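Local coordinates for protein AlkD2 (Streptococcus mutans, PDB 6M9M) that is of unknown function but belongs to the HEAT-like repeat family of DNA glycosylases and binds inosine 5'-monophosphate, at residues Arg8-Phe13 and Tyr52-Tyr57; Arg26-Tyr31 and Phe62-Lys67; Val90-Phe95 and Arg123-Glu128. All blocks are in the same frame, centred on the assembly; numbering follows the deposited sequence. Where two conformers were deposited one is given.

Contact 1: residues Arg8-Phe13 and Tyr52-Tyr57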
ATOM      1  N   ARG A   8      -1.066  26.575   6.324  1.00 22.18           N
ATOM      2  CA  ARG A   8      -0.412  26.866   5.052  1.00 24.79           C
ATOM      3  C   ARG A   8      -0.506  25.685   4.091  1.00 21.02           C
ATOM      4  O   ARG A   8      -0.742  25.875   2.893  1.00 20.63           O
ATOM      5  CB  ARG A   8       1.048  27.266   5.272  1.00 33.91           C
ATOM      6  CG  ARG A   8       1.234  28.653   5.867  1.00 43.47           C
ATOM      7  CD  ARG A   8       2.614  29.214   5.544  1.00 51.48           C
ATOM      8  NE  ARG A   8       2.760  30.594   6.001  1.00 58.24           N
ATOM      9  CZ  ARG A   8       3.813  31.364   5.743  1.00 64.43           C
ATOM     10  NH1 ARG A   8       4.824  30.895   5.022  1.00 66.34           N
ATOM     11  NH2 ARG A   8       3.854  32.606   6.205  1.00 66.33           N
ATOM     12  N   LEU A   9      -0.308  24.456   4.589  1.00 18.33           N
ATOM     13  CA  LEU A   9      -0.463  23.277   3.743  1.00 17.39           C
ATOM     14  C   LEU A   9      -1.870  23.199   3.163  1.00 17.06           C
ATOM     15  O   LEU A   9      -2.054  22.825   2.001  1.00 16.75           O
ATOM     16  CB  LEU A   9      -0.145  22.021   4.553  1.00 17.79           C
ATOM     17  CG  LEU A   9       1.285  21.919   5.089  1.00 18.85           C
ATOM     18  CD1 LEU A   9       1.385  20.692   6.008  1.00 18.82           C
ATOM     19  CD2 LEU A   9       2.281  21.809   3.971  1.00 21.32           C
ATOM     20  N   GLU A  10      -2.883  23.529   3.966  1.00 17.16           N
ATOM     21  CA  GLU A  10      -4.252  23.498   3.474  1.00 17.71           C
ATOM     22  C   GLU A  10      -4.438  24.489   2.334  1.00 18.47           C
ATOM     23  O   GLU A  10      -5.043  24.161   1.307  1.00 19.08           O
ATOM     24  CB  GLU A  10      -5.215  23.777   4.632  1.00 18.20           C
ATOM     25  CG  GLU A  10      -5.256  22.617   5.640  1.00 19.25           C
ATOM     26  CD  GLU A  10      -6.114  22.877   6.863  1.00 21.91           C
ATOM     27  OE1 GLU A  10      -6.420  24.048   7.154  1.00 25.85           O
ATOM     28  OE2 GLU A  10      -6.479  21.904   7.549  1.00 20.90           O
ATOM     29  N   LYS A  11      -3.897  25.698   2.480  1.00 19.98           N
ATOM     30  CA  LYS A  11      -3.984  26.674   1.399  1.00 22.10           C
ATOM     31  C   LYS A  11      -3.236  26.190   0.166  1.00 21.82           C
ATOM     32  O   LYS A  11      -3.726  26.319  -0.963  1.00 22.71           O
ATOM     33  CB  LYS A  11      -3.423  28.009   1.872  1.00 24.40           C
ATOM     34  CG  LYS A  11      -3.678  29.146   0.906  1.00 27.46           C
ATOM     35  CD  LYS A  11      -3.181  30.471   1.468  1.00 30.65           C
ATOM     36  CE  LYS A  11      -1.745  30.764   1.055  1.00 33.14           C
ATOM     37  NZ  LYS A  11      -1.657  31.217  -0.363  1.00 33.87           N
ATOM     38  N   ASP A  12      -2.045  25.623   0.361  1.00 21.07           N
ATOM     39  CA  ASP A  12      -1.223  25.210  -0.771  1.00 22.01           C
ATOM     40  C   ASP A  12      -1.850  24.042  -1.542  1.00 21.52           C
ATOM     41  O   ASP A  12      -1.718  23.965  -2.769  1.00 22.53           O
ATOM     42  CB  ASP A  12       0.169  24.805  -0.273  1.00 24.33           C
ATOM     43  CG  ASP A  12       0.980  25.970   0.285  1.00 27.11           C
ATOM     44  OD1 ASP A  12       0.615  27.151   0.072  1.00 27.26           O
ATOM     45  OD2 ASP A  12       2.024  25.690   0.930  1.00 28.42           O
ATOM     46  N   PHE A  13      -2.520  23.107  -0.851  1.00 19.27           N
ATOM     47  CA  PHE A  13      -2.885  21.840  -1.465  1.00 19.21           C
ATOM     48  C   PHE A  13      -4.371  21.650  -1.767  1.00 18.16           C
ATOM     49  O   PHE A  13      -4.716  20.708  -2.493  1.00 17.90           O
ATOM     50  CB  PHE A  13      -2.489  20.664  -0.553  1.00 19.37           C
ATOM     51  CG  PHE A  13      -1.002  20.485  -0.335  1.00 19.39           C
ATOM     52  CD1 PHE A  13      -0.069  20.983  -1.223  1.00 20.56           C
ATOM     53  CD2 PHE A  13      -0.549  19.776   0.767  1.00 19.04           C
ATOM     54  CE1 PHE A  13       1.289  20.789  -1.004  1.00 21.22           C
ATOM     55  CE2 PHE A  13       0.808  19.582   0.990  1.00 20.10           C
ATOM     56  CZ  PHE A  13       1.725  20.091   0.100  1.00 21.66           C
ATOM     57  N   TYR A  52      -8.296  16.690   2.314  1.00 12.54           N
ATOM     58  CA  TYR A  52      -7.755  15.342   2.104  1.00 12.17           C
ATOM     59  C   TYR A  52      -6.328  15.384   1.555  1.00 11.22           C
ATOM     60  O   TYR A  52      -5.529  14.486   1.829  1.00 11.27           O
ATOM     61  CB  TYR A  52      -8.682  14.487   1.240  1.00 13.26           C
ATOM     62  CG  TYR A  52      -8.617  14.739  -0.259  1.00 12.75           C
ATOM     63  CD1 TYR A  52      -7.598  14.207  -1.028  1.00 13.61           C
ATOM     64  CD2 TYR A  52      -9.585  15.506  -0.905  1.00 13.28           C
ATOM     65  CE1 TYR A  52      -7.528  14.439  -2.389  1.00 14.46           C
ATOM     66  CE2 TYR A  52      -9.530  15.728  -2.259  1.00 14.10           C
ATOM     67  CZ  TYR A  52      -8.507  15.195  -3.007  1.00 14.73           C
ATOM     68  OH  TYR A  52      -8.453  15.424  -4.362  1.00 17.21           O
ATOM     69  N   GLN A  53      -5.977  16.429   0.800  1.00 11.54           N
ATOM     70  CA  GLN A  53      -4.621  16.543   0.288  1.00 12.47           C
ATOM     71  C   GLN A  53      -3.601  16.724   1.408  1.00 12.09           C
ATOM     72  O   GLN A  53      -2.463  16.259   1.286  1.00 12.40           O
ATOM     73  CB  GLN A  53      -4.533  17.696  -0.716  1.00 13.96           C
ATOM     74  CG  GLN A  53      -5.417  17.553  -1.958  1.00 14.20           C
ATOM     75  CD  GLN A  53      -6.774  18.217  -1.816  1.00 13.99           C
ATOM     76  OE1 GLN A  53      -7.294  18.355  -0.710  1.00 14.59           O
ATOM     77  NE2 GLN A  53      -7.366  18.614  -2.944  1.00 15.80           N
ATOM     78  N   VAL A  54      -3.983  17.389   2.502  1.00 11.89           N
ATOM     79  CA  VAL A  54      -3.103  17.498   3.664  1.00 12.11           C
ATOM     80  C   VAL A  54      -3.002  16.157   4.388  1.00 11.45           C
ATOM     81  O   VAL A  54      -1.932  15.789   4.883  1.00 11.03           O
ATOM     82  CB  VAL A  54      -3.563  18.650   4.574  1.00 13.14           C
ATOM     83  CG1 VAL A  54      -2.746  18.707   5.854  1.00 13.88           C
ATOM     84  CG2 VAL A  54      -3.443  19.972   3.837  1.00 13.79           C
ATOM     85  N   ARG A  55      -4.092  15.380   4.411  1.00 10.78           N
ATOM     86  CA  ARG A  55      -3.986  14.025   4.937  1.00  9.78           C
ATOM     87  C   ARG A  55      -3.067  13.162   4.078  1.00  9.92           C
ATOM     88  O   ARG A  55      -2.338  12.324   4.611  1.00  9.58           O
ATOM     89  CB  ARG A  55      -5.364  13.385   5.088  1.00 10.00           C
ATOM     90  CG  ARG A  55      -6.296  14.154   6.007  1.00 10.10           C
ATOM     91  CD  ARG A  55      -7.362  13.278   6.603  1.00  9.83           C
ATOM     92  NE  ARG A  55      -8.202  12.590   5.624  1.00 10.79           N
ATOM     93  CZ  ARG A  55      -9.237  13.147   5.006  1.00 10.69           C
ATOM     94  NH1 ARG A  55      -9.548  14.422   5.224  1.00 12.49           N
ATOM     95  NH2 ARG A  55      -9.964  12.435   4.160  1.00 12.32           N
ATOM     96  N   MET A  56      -3.076  13.357   2.754  1.00  9.88           N
ATOM     97  CA  MET A  56      -2.116  12.662   1.894  1.00  9.74           C
ATOM     98  C   MET A  56      -0.685  12.973   2.310  1.00  9.93           C
ATOM     99  O   MET A  56       0.135  12.066   2.480  1.00 10.14           O
ATOM    100  CB  MET A  56      -2.343  13.046   0.434  1.00 10.10           C
ATOM    101  CG  MET A  56      -3.613  12.494  -0.202  1.00 10.86           C
ATOM    102  SD  MET A  56      -3.997  13.198  -1.820  1.00 12.15           S
ATOM    103  CE  MET A  56      -2.488  12.861  -2.706  1.00 13.33           C
ATOM    104  N   TYR A  57      -0.372  14.260   2.466  1.00 10.19           N
ATOM    105  CA  TYR A  57       0.929  14.695   2.981  1.00 10.28           C
ATOM    106  C   TYR A  57       1.269  13.982   4.287  1.00 10.08           C
ATOM    107  O   TYR A  57       2.381  13.473   4.468  1.00 10.16           O
ATOM    108  CB  TYR A  57       0.883  16.220   3.144  1.00 11.47           C
ATOM    109  CG  TYR A  57       1.948  16.815   4.023  1.00 11.46           C
ATOM    110  CD1 TYR A  57       1.739  16.946   5.379  1.00 12.51           C
ATOM    111  CD2 TYR A  57       3.165  17.241   3.502  1.00 12.84           C
ATOM    112  CE1 TYR A  57       2.693  17.495   6.204  1.00 13.42           C
ATOM    113  CE2 TYR A  57       4.134  17.801   4.326  1.00 13.47           C
ATOM    114  CZ  TYR A  57       3.893  17.909   5.683  1.00 13.40           C
ATOM    115  OH  TYR A  57       4.814  18.452   6.545  1.00 14.66           O
TER
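Helix 2-13 packs across helix 52-65 at the N-terminal end of the HEAT-like repeat fold, an all-helical solenoid, and Leu9, Glu10 and Phe13 meet Gln53, Val54 and Tyr57. The two segments cross at 113°, with axes 8.9 Å apart at closest approach. Val54 presents one methyl to the backbone of 8-13. Its CG2 lies 3.6 Å from Glu10 N and also meets Leu9 CB. The CG of Glu10 reaches the same methyl, while its carboxylate turns to Ser49. Phe13 has CG anti to its own carbonyl carbon (chi1 -65°), and ring atom CE2 comes within 4.0 Å of Tyr57 CB, and the approach is oblique. Beside it, Phe13 CB touches Gln53 CB at 3.6 Å. The Gln53 chain bends at chi2 (93°), and its amide NE2 is hydrogen-bonded to Ile16 O, in the loop that follows helix 2-13. The Gln53 side chain lies about 10 Å from the bound inosinic acid. Tyr57 OH is hydrogen-bonded to Asp30 of helix 21-32. The Leu9 side chain crosses that of Tyr57 at about a right angle. Leu9 CD1 sits over one ring face, displaced toward the rim, and makes a CH-pi contact 3.8 Å from the Tyr57 ring centroid.

Contact 2: residues Arg26-Tyr31 and Phe62-Lys67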
ATOM      1  N   ARG A  26       6.751  17.651  -0.609  1.00 16.64           N
ATOM      2  CA  ARG A  26       6.740  18.473   0.599  1.00 17.02           C
ATOM      3  C   ARG A  26       6.986  17.619   1.838  1.00 16.30           C
ATOM      4  O   ARG A  26       7.761  18.003   2.721  1.00 16.02           O
ATOM      5  CB  ARG A  26       5.405  19.207   0.707  1.00 18.92           C
ATOM      6  CG  ARG A  26       5.404  20.348   1.710  1.00 22.88           C
ATOM      7  CD  ARG A  26       6.119  21.608   1.176  1.00 26.79           C
ATOM      8  NE  ARG A  26       5.776  22.751   2.011  1.00 29.40           N
ATOM      9  CZ  ARG A  26       4.747  23.563   1.799  1.00 30.23           C
ATOM     10  NH1 ARG A  26       3.958  23.396   0.746  1.00 29.64           N
ATOM     11  NH2 ARG A  26       4.524  24.565   2.639  1.00 32.11           N
ATOM     12  N   ALA A  27       6.340  16.453   1.926  1.00 14.69           N
ATOM     13  CA  ALA A  27       6.570  15.563   3.055  1.00 13.61           C
ATOM     14  C   ALA A  27       8.029  15.122   3.129  1.00 14.74           C
ATOM     15  O   ALA A  27       8.626  15.099   4.216  1.00 14.97           O
ATOM     16  CB  ALA A  27       5.647  14.349   2.949  1.00 13.54           C
ATOM     17  N   LEU A  28       8.626  14.750   1.994  1.00 14.79           N
ATOM     18  CA  LEU A  28      10.020  14.317   2.008  1.00 16.03           C
ATOM     19  C   LEU A  28      10.929  15.428   2.519  1.00 16.59           C
ATOM     20  O   LEU A  28      11.809  15.187   3.350  1.00 17.65           O
ATOM     21  CB  LEU A  28      10.443  13.848   0.623  1.00 18.99           C
ATOM     22  CG  LEU A  28      11.850  13.236   0.567  1.00 21.80           C
ATOM     23  CD1 LEU A  28      12.050  12.116   1.587  1.00 23.64           C
ATOM     24  CD2 LEU A  28      12.069  12.712  -0.840  1.00 22.56           C
ATOM     25  N   THR A  29      10.744  16.654   2.016  1.00 17.35           N
ATOM     26  CA  THR A  29      11.539  17.788   2.472  1.00 18.76           C
ATOM     27  C   THR A  29      11.397  17.996   3.971  1.00 18.85           C
ATOM     28  O   THR A  29      12.391  18.177   4.684  1.00 18.65           O
ATOM     29  CB  THR A  29      11.102  19.048   1.725  1.00 20.64           C
ATOM     30  OG1 THR A  29      11.385  18.886   0.331  1.00 22.74           O
ATOM     31  CG2 THR A  29      11.835  20.279   2.250  1.00 22.16           C
ATOM     32  N   ASP A  30      10.163  17.981   4.468  1.00 17.60           N
ATOM     33  CA  ASP A  30       9.944  18.261   5.885  1.00 17.20           C
ATOM     34  C   ASP A  30      10.489  17.141   6.764  1.00 17.42           C
ATOM     35  O   ASP A  30      11.049  17.403   7.832  1.00 18.10           O
ATOM     36  CB  ASP A  30       8.456  18.504   6.136  1.00 18.13           C
ATOM     37  CG  ASP A  30       7.947  19.792   5.494  1.00 19.02           C
ATOM     38  OD1 ASP A  30       8.773  20.667   5.143  1.00 20.13           O
ATOM     39  OD2 ASP A  30       6.712  19.931   5.357  1.00 19.11           O
ATOM     40  N   TYR A  31      10.362  15.892   6.319  1.00 16.51           N
ATOM     41  CA  TYR A  31      10.942  14.774   7.048  1.00 16.22           C
ATOM     42  C   TYR A  31      12.457  14.900   7.162  1.00 18.35           C
ATOM     43  O   TYR A  31      13.036  14.616   8.217  1.00 18.01           O
ATOM     44  CB  TYR A  31      10.551  13.469   6.346  1.00 15.41           C
ATOM     45  CG  TYR A  31      11.224  12.263   6.935  1.00 15.39           C
ATOM     46  CD1 TYR A  31      10.806  11.742   8.148  1.00 15.32           C
ATOM     47  CD2 TYR A  31      12.293  11.654   6.287  1.00 16.41           C
ATOM     48  CE1 TYR A  31      11.424  10.647   8.701  1.00 15.88           C
ATOM     49  CE2 TYR A  31      12.928  10.555   6.848  1.00 17.21           C
ATOM     50  CZ  TYR A  31      12.479  10.043   8.047  1.00 17.16           C
ATOM     51  OH  TYR A  31      13.106   8.948   8.612  1.00 18.47           O
ATOM     52  N   PHE A  62       3.944   9.593   7.621  1.00  9.77           N
ATOM     53  CA  PHE A  62       3.869   8.353   8.378  1.00  8.97           C
ATOM     54  C   PHE A  62       4.764   7.287   7.742  1.00  9.02           C
ATOM     55  O   PHE A  62       5.484   6.571   8.438  1.00 10.42           O
ATOM     56  CB  PHE A  62       2.432   7.816   8.454  1.00  9.64           C
ATOM     57  CG  PHE A  62       1.474   8.630   9.307  1.00  9.58           C
ATOM     58  CD1 PHE A  62       1.874   9.289  10.475  1.00  9.74           C
ATOM     59  CD2 PHE A  62       0.130   8.694   8.953  1.00  9.72           C
ATOM     60  CE1 PHE A  62       0.937   9.998  11.250  1.00 10.54           C
ATOM     61  CE2 PHE A  62      -0.780   9.402   9.705  1.00  9.74           C
ATOM     62  CZ  PHE A  62      -0.384  10.061  10.849  1.00 10.16           C
ATOM     63  N   GLY A  63       4.715   7.156   6.408  1.00  9.00           N
ATOM     64  CA  GLY A  63       5.597   6.219   5.737  1.00 10.05           C
ATOM     65  C   GLY A  63       7.060   6.439   6.061  1.00  9.53           C
ATOM     66  O   GLY A  63       7.804   5.496   6.356  1.00  9.98           O
ATOM     67  N   TYR A  64       7.508   7.699   6.002  0.97  9.87           N
ATOM     68  CA  TYR A  64       8.906   7.985   6.312  0.97 11.01           C
ATOM     69  C   TYR A  64       9.246   7.702   7.775  0.97 11.13           C
ATOM     70  O   TYR A  64      10.400   7.396   8.092  0.97 12.15           O
ATOM     71  CB  TYR A  64       9.250   9.438   5.960  0.97 12.05           C
ATOM     72  CG  TYR A  64       8.959   9.809   4.524  0.97 13.67           C
ATOM     73  CD1 TYR A  64       9.253   8.952   3.480  0.97 17.02           C
ATOM     74  CD2 TYR A  64       8.333  11.007   4.223  0.97 15.07           C
ATOM     75  CE1 TYR A  64       8.921   9.285   2.168  0.97 18.86           C
ATOM     76  CE2 TYR A  64       8.029  11.359   2.934  0.97 17.17           C
ATOM     77  CZ  TYR A  64       8.314  10.509   1.906  0.97 18.85           C
ATOM     78  OH  TYR A  64       7.969  10.892   0.631  0.97 23.23           O
ATOM     79  N   LEU A  65       8.265   7.823   8.667  1.00 10.90           N
ATOM     80  CA  LEU A  65       8.423   7.677  10.108  1.00 10.86           C
ATOM     81  C   LEU A  65       8.134   6.269  10.612  1.00 10.24           C
ATOM     82  O   LEU A  65       8.210   6.026  11.828  1.00 11.28           O
ATOM     83  CB  LEU A  65       7.443   8.618  10.804  1.00 11.00           C
ATOM     84  CG  LEU A  65       7.677  10.116  10.675  1.00 11.89           C
ATOM     85  CD1 LEU A  65       6.383  10.817  11.073  1.00 13.39           C
ATOM     86  CD2 LEU A  65       8.855  10.573  11.526  1.00 13.33           C
ATOM     87  N   SER A  66       7.836   5.336   9.711  1.00 10.29           N
ATOM     88  CA  SER A  66       7.218   4.070  10.072  1.00 10.64           C
ATOM     89  C   SER A  66       8.146   3.075  10.757  1.00 11.78           C
ATOM     90  O   SER A  66       7.650   2.016  11.162  1.00 11.58           O
ATOM     91  CB  SER A  66       6.571   3.441   8.837  1.00 10.79           C
ATOM     92  OG  SER A  66       7.509   3.229   7.815  1.00 12.00           O
ATOM     93  N   LYS A  67       9.429   3.377  10.949  1.00 11.44           N
ATOM     94  CA  LYS A  67      10.245   2.572  11.859  1.00 12.54           C
ATOM     95  C   LYS A  67       9.676   2.591  13.274  1.00 12.35           C
ATOM     96  O   LYS A  67       9.844   1.626  14.035  1.00 14.29           O
ATOM     97  CB  LYS A  67      11.690   3.079  11.856  1.00 15.31           C
ATOM     98  CG  LYS A  67      12.662   2.341  12.754  1.00 19.85           C
ATOM     99  CD  LYS A  67      14.015   3.018  12.671  1.00 23.42           C
ATOM    100  CE  LYS A  67      15.038   2.391  13.594  1.00 26.17           C
ATOM    101  NZ  LYS A  67      16.351   3.097  13.514  1.00 27.72           N
TER
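The backbones come nearest at Tyr31 and Tyr64, whose CA atoms are 7.1 Å apart. Segment 26-31 is helical throughout, and 62-67 runs from the last part of helix 52-65 into a turn. Tyr31 has CG anti to its backbone N (chi1 174°). Its ring lies against the start of the Tyr64 side chain, with Tyr64 CB over the ring centre, 3.5 Å from the Tyr31 centroid. The two rings are oblique, with planes at 39°. Leu65 CD2 lies at the edge of the Tyr31 ring, in its plane, 3.8 Å from Tyr31 CE1. This is helix-helix packing within the HEAT-like repeat solenoid, away from the inosinic acid site. It joins helix 21-32 to the end of helix 52-65. The Tyr64 ring packs on helix 21-32. Its CE2 comes 3.8 Å from Ala27 CB and 3.6 Å from Leu28 N. Leu28 CD1 lies over one face of the same ring, offset toward the rim, and forms a CH-pi contact 4.3 Å from the Tyr64 centroid. Lys101 of helix 85-102 donates a hydrogen bond from NZ to Tyr64 O. In the turn after Tyr64, Ser66 OG donates to Gly63 O at 2.7 Å.

Contact 3: residues Val90-Phe95 and Arg123-Glu128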
ATOM      1  N   VAL A  90      -2.259   6.721  -1.108  1.00  9.59           N
ATOM      2  CA  VAL A  90      -1.036   7.104  -0.405  1.00  9.07           C
ATOM      3  C   VAL A  90      -0.704   6.097   0.689  1.00  8.61           C
ATOM      4  O   VAL A  90       0.467   5.805   0.925  1.00  9.02           O
ATOM      5  CB  VAL A  90      -1.114   8.549   0.113  1.00  9.83           C
ATOM      6  CG1 VAL A  90       0.159   8.909   0.868  1.00 10.93           C
ATOM      7  CG2 VAL A  90      -1.283   9.493  -1.067  1.00 11.06           C
ATOM      8  N   LEU A  91      -1.724   5.540   1.373  1.00  8.58           N
ATOM      9  CA  LEU A  91      -1.452   4.500   2.375  1.00  8.98           C
ATOM     10  C   LEU A  91      -0.675   3.330   1.771  1.00  8.68           C
ATOM     11  O   LEU A  91       0.253   2.810   2.399  1.00  8.76           O
ATOM     12  CB  LEU A  91      -2.752   4.015   3.030  1.00  8.74           C
ATOM     13  CG  LEU A  91      -2.612   2.887   4.050  1.00  8.96           C
ATOM     14  CD1 LEU A  91      -1.723   3.280   5.222  1.00  9.52           C
ATOM     15  CD2 LEU A  91      -3.983   2.435   4.536  1.00 10.17           C
ATOM     16  N   ALA A  92      -1.053   2.888   0.567  1.00  8.21           N
ATOM     17  CA  ALA A  92      -0.323   1.814  -0.095  1.00  8.29           C
ATOM     18  C   ALA A  92       1.136   2.203  -0.315  1.00  8.48           C
ATOM     19  O   ALA A  92       2.043   1.382  -0.116  1.00  8.94           O
ATOM     20  CB  ALA A  92      -1.015   1.471  -1.416  1.00  8.96           C
ATOM     21  N   LYS A  93       1.378   3.443  -0.753  1.00  8.68           N
ATOM     22  CA  LYS A  93       2.743   3.916  -0.971  1.00  8.71           C
ATOM     23  C   LYS A  93       3.515   3.999   0.335  1.00  9.11           C
ATOM     24  O   LYS A  93       4.712   3.679   0.382  1.00 10.02           O
ATOM     25  CB  LYS A  93       2.716   5.289  -1.639  1.00  9.75           C
ATOM     26  CG  LYS A  93       2.129   5.261  -3.036  1.00 11.18           C
ATOM     27  CD  LYS A  93       1.974   6.627  -3.666  1.00 13.90           C
ATOM     28  CE  LYS A  93       1.114   6.562  -4.920  1.00 18.43           C
ATOM     29  NZ  LYS A  93       1.771   5.764  -5.988  1.00 21.59           N
ATOM     30  N   ALA A  94       2.858   4.453   1.406  1.00  9.23           N
ATOM     31  CA  ALA A  94       3.529   4.540   2.699  1.00  9.15           C
ATOM     32  C   ALA A  94       3.863   3.161   3.246  1.00  9.09           C
ATOM     33  O   ALA A  94       4.896   2.984   3.900  1.00  9.53           O
ATOM     34  CB  ALA A  94       2.658   5.310   3.681  1.00  9.87           C
ATOM     35  N   PHE A  95       3.013   2.165   2.991  1.00  8.45           N
ATOM     36  CA  PHE A  95       3.346   0.812   3.398  1.00  8.31           C
ATOM     37  C   PHE A  95       4.550   0.293   2.616  1.00  8.29           C
ATOM     38  O   PHE A  95       5.453  -0.327   3.189  1.00  8.24           O
ATOM     39  CB  PHE A  95       2.136  -0.121   3.232  1.00  9.09           C
ATOM     40  CG  PHE A  95       2.428  -1.503   3.722  1.00  9.50           C
ATOM     41  CD1 PHE A  95       2.568  -1.729   5.072  1.00 10.74           C
ATOM     42  CD2 PHE A  95       2.675  -2.541   2.845  1.00 10.16           C
ATOM     43  CE1 PHE A  95       2.924  -2.965   5.563  1.00 11.70           C
ATOM     44  CE2 PHE A  95       3.029  -3.793   3.340  1.00 11.05           C
ATOM     45  CZ  PHE A  95       3.157  -4.000   4.692  1.00 11.43           C
ATOM     46  N   ARG A 123      -5.600  -4.735   3.938  1.00  8.40           N
ATOM     47  CA  ARG A 123      -5.196  -5.813   3.043  1.00  8.63           C
ATOM     48  C   ARG A 123      -4.864  -5.271   1.660  1.00  9.15           C
ATOM     49  O   ARG A 123      -3.847  -5.653   1.065  1.00  9.50           O
ATOM     50  CB  ARG A 123      -6.320  -6.852   2.949  1.00  8.58           C
ATOM     51  CG  ARG A 123      -6.695  -7.472   4.290  1.00  9.21           C
ATOM     52  CD  ARG A 123      -7.509  -8.741   4.171  1.00 10.05           C
ATOM     53  NE  ARG A 123      -8.793  -8.604   3.496  1.00 10.30           N
ATOM     54  CZ  ARG A 123      -9.906  -8.157   4.063  1.00 10.65           C
ATOM     55  NH1 ARG A 123      -9.893  -7.722   5.323  1.00 10.76           N
ATOM     56  NH2 ARG A 123     -11.018  -8.125   3.363  1.00 11.28           N
ATOM     57  N   ARG A 124      -5.693  -4.352   1.148  1.00  8.47           N
ATOM     58  CA  ARG A 124      -5.455  -3.797  -0.182  1.00  8.58           C
ATOM     59  C   ARG A 124      -4.207  -2.925  -0.199  1.00  8.62           C
ATOM     60  O   ARG A 124      -3.481  -2.907  -1.194  1.00  9.39           O
ATOM     61  CB  ARG A 124      -6.684  -3.007  -0.653  1.00  9.01           C
ATOM     62  CG  ARG A 124      -6.686  -2.624  -2.138  1.00  9.66           C
ATOM     63  CD  ARG A 124      -6.048  -1.263  -2.383  1.00 10.28           C
ATOM     64  NE  ARG A 124      -6.266  -0.838  -3.761  1.00 11.48           N
ATOM     65  CZ  ARG A 124      -5.798   0.291  -4.287  1.00 11.88           C
ATOM     66  NH1 ARG A 124      -5.066   1.104  -3.546  1.00 11.55           N
ATOM     67  NH2 ARG A 124      -6.048   0.592  -5.553  1.00 12.75           N
ATOM     68  N   ALA A 125      -3.925  -2.197   0.891  1.00  8.58           N
ATOM     69  CA  ALA A 125      -2.729  -1.360   0.894  1.00  9.08           C
ATOM     70  C   ALA A 125      -1.475  -2.198   0.705  1.00  9.16           C
ATOM     71  O   ALA A 125      -0.541  -1.796  -0.009  1.00  9.75           O
ATOM     72  CB  ALA A 125      -2.640  -0.546   2.176  1.00 10.31           C
ATOM     73  N   ALA A 126      -1.436  -3.379   1.326  1.00  8.83           N
ATOM     74  CA  ALA A 126      -0.276  -4.250   1.155  1.00  9.45           C
ATOM     75  C   ALA A 126      -0.232  -4.867  -0.237  1.00  8.97           C
ATOM     76  O   ALA A 126       0.829  -4.894  -0.878  1.00 10.02           O
ATOM     77  CB  ALA A 126      -0.280  -5.339   2.222  1.00 10.36           C
ATOM     78  N   THR A 127      -1.363  -5.383  -0.724  1.00  8.61           N
ATOM     79  CA  THR A 127      -1.345  -6.014  -2.040  0.57  8.59           C
ATOM     80  C   THR A 127      -0.992  -5.007  -3.120  1.00  8.35           C
ATOM     81  O   THR A 127      -0.190  -5.300  -4.011  1.00 10.19           O
ATOM     82  CB  THR A 127      -2.676  -6.715  -2.364  0.57  8.85           C
ATOM     83  OG1 THR A 127      -3.758  -5.775  -2.394  0.57 10.01           O
ATOM     84  CG2 THR A 127      -2.966  -7.833  -1.357  0.57  9.14           C
ATOM     85  N   GLU A 128      -1.600  -3.822  -3.074  1.00  8.36           N
ATOM     86  CA  GLU A 128      -1.387  -2.809  -4.099  1.00  9.14           C
ATOM     87  C   GLU A 128      -0.056  -2.102  -3.939  1.00  9.06           C
ATOM     88  O   GLU A 128       0.629  -1.820  -4.928  1.00  9.92           O
ATOM     89  CB  GLU A 128      -2.518  -1.784  -4.052  1.00  9.97           C
ATOM     90  CG  GLU A 128      -2.500  -0.766  -5.182  1.00 11.44           C
ATOM     91  CD  GLU A 128      -2.935  -1.314  -6.534  1.00 12.05           C
ATOM     92  OE1 GLU A 128      -3.490  -2.444  -6.599  1.00 12.05           O
ATOM     93  OE2 GLU A 128      -2.740  -0.588  -7.524  1.00 14.94           O
TER
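Ala92 and Ala125 stand at the closest point of two crossing helices, with CA atoms only 4.1 Å apart. Their small side chains allow this approach. The Ala92 CB rests 3.6 Å from Ala125 O, a contact of methyl against backbone carbonyl. The Ala125 CB points toward 90-95 and meets Leu91, 3.9 Å from Leu91 CG, with Leu91 CD2 just beyond. One turn further along, Phe95 reaches the next alanine. Its CG is anti to the backbone N (chi1 -177°). Ring atom CD2 lies 3.8 Å from Ala126 CA, and CE2 is equally near Ala126 CB. The ring meets this alanine obliquely. The contact is thus apolar packing of two alanines of helix 120-129 against Leu91, Ala92 and Phe95 of helix 85-102.

The segment axes come within 8.0 Å and are inclined at 62°. Beside this core lies a polar second shell. Glu128 CB is near Ala92 CB, but the Glu128 carboxylate leads away, to Arg131 and Ser164. Glu128 CG lies over the centre of one face of the Arg124 guanidinium, 3.5 Å above its plane. Arg124 is in turn salt-bridged to Glu89, one residue before 90-95, and so links the two helices beside the alanines. The Glu128 side chain is about 8 Å from the bound inosinic acid, so this shell lies near the ligand site, which is formed by His18, Gly19, Trp85 and Arg86.

Within the HEAT-like repeat solenoid the contact lies almost at the centre of the chain. Helix 108-115 flanks the apolar side, where Trp114 meets the Phe95 ring and also touches Ala126. Helix 159-175 borders Arg124 through Tyr160 and Val161. Helix 52-65 packs against Val90 and Ala94.

From the N terminus, contact 1 closes a loop from helix 2-13 to the start of helix 52-65. Contact 2 opens within that span, on helix 21-32, and closes further along helix 52-65. The two therefore cross along the chain and share that helix. They also touch directly: Asp12 forms a salt bridge with Arg26, and Tyr57 packs on Ala27. Contact 3 follows in series and ties helix 85-102 to helix 120-129. It meets the earlier pair through helix 52-65, where Met56 O packs on Val90 CG1 and Gly63 CA on Ala94 CB. Together they connect the N-terminal helices to the middle of the solenoid.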